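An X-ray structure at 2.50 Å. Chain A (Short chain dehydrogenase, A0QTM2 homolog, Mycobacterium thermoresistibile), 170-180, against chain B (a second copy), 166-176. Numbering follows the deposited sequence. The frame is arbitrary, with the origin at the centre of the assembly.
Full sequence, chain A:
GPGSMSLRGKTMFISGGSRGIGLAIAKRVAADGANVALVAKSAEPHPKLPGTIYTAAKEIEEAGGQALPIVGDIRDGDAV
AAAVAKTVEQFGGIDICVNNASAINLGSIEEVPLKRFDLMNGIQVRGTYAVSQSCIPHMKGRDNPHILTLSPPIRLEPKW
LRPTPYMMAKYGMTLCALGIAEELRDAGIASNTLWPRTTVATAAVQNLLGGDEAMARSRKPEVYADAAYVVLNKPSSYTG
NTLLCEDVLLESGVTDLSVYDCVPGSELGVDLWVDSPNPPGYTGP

Chain A 170-180: KYGMTLCALGI
Chain B (166-176) YMMAKYGMTLC

Both stretches are uninterrupted α-helix, each a segment of a longer one, with phi between -47° (Ile A180) and -74° (Leu A178) and psi between -36° and -52°. Their i to i+4 hydrogen bonds are regular: Leu A175 N to Tyr A171 O is 2.8 Å, and Leu B175 N to Tyr B171 O is 2.7 Å. The axes run nearly antiparallel, at 149° between their N-to-C directions, and approach to 9.5 Å. The register is marked by Leu A175 and Met B168, whose CA atoms lie 6.2 Å apart. No hydrogen bond crosses the contact; 387 Å² is buried by packing alone.

The central rule is a knob in a hole. Leu A175 points toward chain B with chi1 m and chi2 t, and its side chain sits among Met B167, Met B168, Tyr B171 and Leu B175. It carries the largest buried area of any residue here. Its CB lies 3.9 Å from Met B167 SD and 4.4 Å from Met B168 CG, while its CD1 reaches 3.8 Å from Tyr B171 CB and 4.2 Å from Leu B175 CD1.

Leu B175 uses the same m, t rotamer and also points toward its partner, bringing CD1 to 3.7 Å from Tyr A171 CB. The two tyrosines adopt matching conformations, chi1 -80° in both and chi2 near 20°. Each presents a ring edge to a leucine: Leu B175 CD1 lies near the plane of the Tyr A171 ring, and Leu A175 CD2 near that of Tyr B171. Both tyrosine hydroxyls are hydrogen-bonded elsewhere in the structure, so the rings can contribute apolar contact here without leaving a polar end unsatisfied.

The methionines fit the remaining surface by bending. Met B167 points toward chain A and folds through t, m, m, setting its CE 3.5 Å from Leu A175 O and 4.2 Å from Gly A179 CA. Glycine leaves this space open: an ideal CB on Gly A179 would point toward chain B and come only 3.3 Å from Met B167 CE. Met B168 leaves its backbone sideways, but m, t, p torsions bring its end nearer. Its SD lies 3.6 Å from Cys A176 CB, and its CE 4.0 Å from Gly A172 O. Cys A176, itself sideways with chi1 t, thus offers its CB to a thioether sulfur.

The lesson is compact: a tyrosine and a leucine one turn apart, Tyr A171 with Leu A175 and Tyr B171 with Leu B175, appear on both helices, flexible methionines fill around them, and a glycine makes room for a methyl.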

# COMPACT_ATOMS: atom_id res chain seq x y z
N LYS A 170 1.08 5.79 -4.03
CA LYS A 170 0.32 5.77 -5.25
C LYS A 170 -0.21 4.36 -5.55
O LYS A 170 -1.36 4.23 -5.99
CB LYS A 170 1.10 6.33 -6.44
CG LYS A 170 1.46 7.79 -6.29
CD LYS A 170 0.30 8.71 -5.92
CE LYS A 170 -0.78 8.65 -6.96
NZ LYS A 170 -1.79 9.72 -6.80
N TYR A 171 0.63 3.34 -5.33
CA TYR A 171 0.22 1.94 -5.50
C TYR A 171 -0.84 1.57 -4.45
O TYR A 171 -1.80 0.87 -4.75
CB TYR A 171 1.41 0.98 -5.39
CG TYR A 171 2.31 0.82 -6.62
CD1 TYR A 171 2.39 1.79 -7.63
CD2 TYR A 171 3.13 -0.32 -6.76
CE1 TYR A 171 3.23 1.63 -8.73
CE2 TYR A 171 3.96 -0.49 -7.88
CZ TYR A 171 4.00 0.50 -8.86
OH TYR A 171 4.83 0.33 -9.96
N GLY A 172 -0.69 2.02 -3.23
CA GLY A 172 -1.71 1.75 -2.23
C GLY A 172 -3.06 2.31 -2.66
O GLY A 172 -4.09 1.66 -2.53
N MET A 173 -3.02 3.52 -3.20
CA MET A 173 -4.19 4.15 -3.79
C MET A 173 -4.83 3.24 -4.83
O MET A 173 -6.05 3.01 -4.81
CB MET A 173 -3.75 5.45 -4.45
CG MET A 173 -4.69 6.57 -4.30
SD MET A 173 -3.95 8.17 -4.72
CE MET A 173 -5.49 8.96 -5.24
N THR A 174 -4.03 2.71 -5.73
CA THR A 174 -4.56 1.83 -6.77
C THR A 174 -5.10 0.53 -6.16
O THR A 174 -6.18 0.07 -6.53
CB THR A 174 -3.52 1.60 -7.86
OG1 THR A 174 -3.29 2.85 -8.56
CG2 THR A 174 -3.98 0.48 -8.86
N LEU A 175 -4.40 -0.06 -5.20
CA LEU A 175 -4.86 -1.32 -4.63
C LEU A 175 -6.24 -1.15 -3.97
O LEU A 175 -7.10 -1.99 -4.12
CB LEU A 175 -3.82 -1.89 -3.65
CG LEU A 175 -2.54 -2.36 -4.40
CD1 LEU A 175 -1.43 -2.60 -3.45
CD2 LEU A 175 -2.80 -3.60 -5.27
N CYS A 176 -6.45 -0.00 -3.31
CA CYS A 176 -7.73 0.36 -2.72
C CYS A 176 -8.83 0.41 -3.79
O CYS A 176 -9.90 -0.20 -3.65
CB CYS A 176 -7.61 1.71 -2.02
SG CYS A 176 -9.02 2.15 -1.06
N ALA A 177 -8.56 1.14 -4.87
CA ALA A 177 -9.49 1.24 -5.95
C ALA A 177 -9.84 -0.16 -6.50
O ALA A 177 -11.01 -0.46 -6.78
CB ALA A 177 -8.91 2.12 -7.03
N LEU A 178 -8.83 -1.01 -6.63
CA LEU A 178 -9.02 -2.34 -7.21
C LEU A 178 -9.75 -3.31 -6.28
O LEU A 178 -10.57 -4.12 -6.72
CB LEU A 178 -7.69 -2.91 -7.66
CG LEU A 178 -7.00 -2.23 -8.86
CD1 LEU A 178 -5.70 -2.97 -9.23
CD2 LEU A 178 -7.96 -2.21 -10.02
N GLY A 179 -9.47 -3.19 -4.99
CA GLY A 179 -10.19 -3.95 -3.98
C GLY A 179 -11.68 -3.57 -3.90
O GLY A 179 -12.58 -4.44 -3.96
N ILE A 180 -11.93 -2.27 -3.77
CA ILE A 180 -13.29 -1.76 -3.88
C ILE A 180 -13.98 -2.35 -5.11
O ILE A 180 -15.10 -2.79 -5.02
CB ILE A 180 -13.34 -0.22 -3.97
CG1 ILE A 180 -12.87 0.44 -2.68
CG2 ILE A 180 -14.75 0.20 -4.24
CD1 ILE A 180 -12.62 1.98 -2.81
N TYR B 166 -7.06 -5.45 4.54
CA TYR B 166 -5.95 -6.35 4.85
C TYR B 166 -5.03 -6.53 3.66
O TYR B 166 -3.83 -6.52 3.82
CB TYR B 166 -6.48 -7.71 5.34
CG TYR B 166 -5.43 -8.65 5.88
CD1 TYR B 166 -4.63 -8.29 6.94
CD2 TYR B 166 -5.27 -9.90 5.33
CE1 TYR B 166 -3.65 -9.17 7.44
CE2 TYR B 166 -4.32 -10.78 5.80
CZ TYR B 166 -3.49 -10.42 6.85
OH TYR B 166 -2.55 -11.33 7.32
N MET B 167 -5.58 -6.69 2.46
CA MET B 167 -4.75 -6.80 1.25
C MET B 167 -3.92 -5.55 1.09
O MET B 167 -2.74 -5.63 0.76
CB MET B 167 -5.61 -7.01 0.03
CG MET B 167 -4.85 -7.01 -1.27
SD MET B 167 -4.68 -5.35 -1.99
CE MET B 167 -6.40 -4.90 -2.31
N MET B 168 -4.51 -4.39 1.32
CA MET B 168 -3.75 -3.13 1.22
C MET B 168 -2.54 -3.11 2.17
O MET B 168 -1.45 -2.66 1.80
CB MET B 168 -4.64 -1.91 1.52
CG MET B 168 -5.52 -1.54 0.37
SD MET B 168 -6.72 -0.28 0.82
CE MET B 168 -5.61 1.12 1.13
N ALA B 169 -2.79 -3.53 3.40
CA ALA B 169 -1.77 -3.52 4.42
C ALA B 169 -0.69 -4.54 4.08
O ALA B 169 0.50 -4.20 4.09
CB ALA B 169 -2.38 -3.79 5.81
N LYS B 170 -1.08 -5.76 3.74
CA LYS B 170 -0.07 -6.78 3.48
C LYS B 170 0.69 -6.48 2.20
O LYS B 170 1.90 -6.61 2.19
CB LYS B 170 -0.65 -8.21 3.42
CG LYS B 170 -1.26 -8.75 4.73
CD LYS B 170 -0.38 -8.58 5.98
CE LYS B 170 0.91 -9.39 5.93
NZ LYS B 170 1.58 -9.42 7.31
N TYR B 171 0.02 -6.10 1.13
CA TYR B 171 0.72 -5.73 -0.09
C TYR B 171 1.62 -4.49 0.13
O TYR B 171 2.71 -4.38 -0.45
CB TYR B 171 -0.27 -5.45 -1.23
CG TYR B 171 -0.84 -6.68 -1.94
CD1 TYR B 171 -0.80 -7.94 -1.39
CD2 TYR B 171 -1.47 -6.54 -3.16
CE1 TYR B 171 -1.36 -9.05 -2.06
CE2 TYR B 171 -2.01 -7.61 -3.82
CZ TYR B 171 -1.96 -8.87 -3.27
OH TYR B 171 -2.51 -9.93 -3.96
N GLY B 172 1.14 -3.55 0.94
CA GLY B 172 1.92 -2.37 1.31
C GLY B 172 3.25 -2.72 1.96
O GLY B 172 4.27 -2.12 1.62
N MET B 173 3.23 -3.71 2.86
CA MET B 173 4.47 -4.25 3.48
C MET B 173 5.39 -4.81 2.42
O MET B 173 6.57 -4.53 2.42
CB MET B 173 4.17 -5.41 4.46
CG MET B 173 3.87 -5.04 5.82
SD MET B 173 3.57 -6.49 6.86
CE MET B 173 5.16 -6.92 7.56
N THR B 174 4.85 -5.63 1.55
CA THR B 174 5.66 -6.21 0.47
C THR B 174 6.24 -5.11 -0.42
O THR B 174 7.43 -5.07 -0.70
CB THR B 174 4.83 -7.24 -0.31
OG1 THR B 174 4.57 -8.39 0.55
CG2 THR B 174 5.53 -7.67 -1.62
N LEU B 175 5.42 -4.15 -0.82
CA LEU B 175 5.94 -3.05 -1.66
C LEU B 175 7.06 -2.27 -0.98
O LEU B 175 8.04 -1.85 -1.62
CB LEU B 175 4.80 -2.12 -2.07
CG LEU B 175 3.84 -2.70 -3.11
CD1 LEU B 175 2.67 -1.76 -3.32
CD2 LEU B 175 4.59 -2.95 -4.43
N CYS B 176 6.93 -2.07 0.33
CA CYS B 176 8.00 -1.43 1.07
C CYS B 176 9.29 -2.25 0.92
O CYS B 176 10.36 -1.70 0.60
CB CYS B 176 7.61 -1.29 2.51
SG CYS B 176 8.78 -0.34 3.46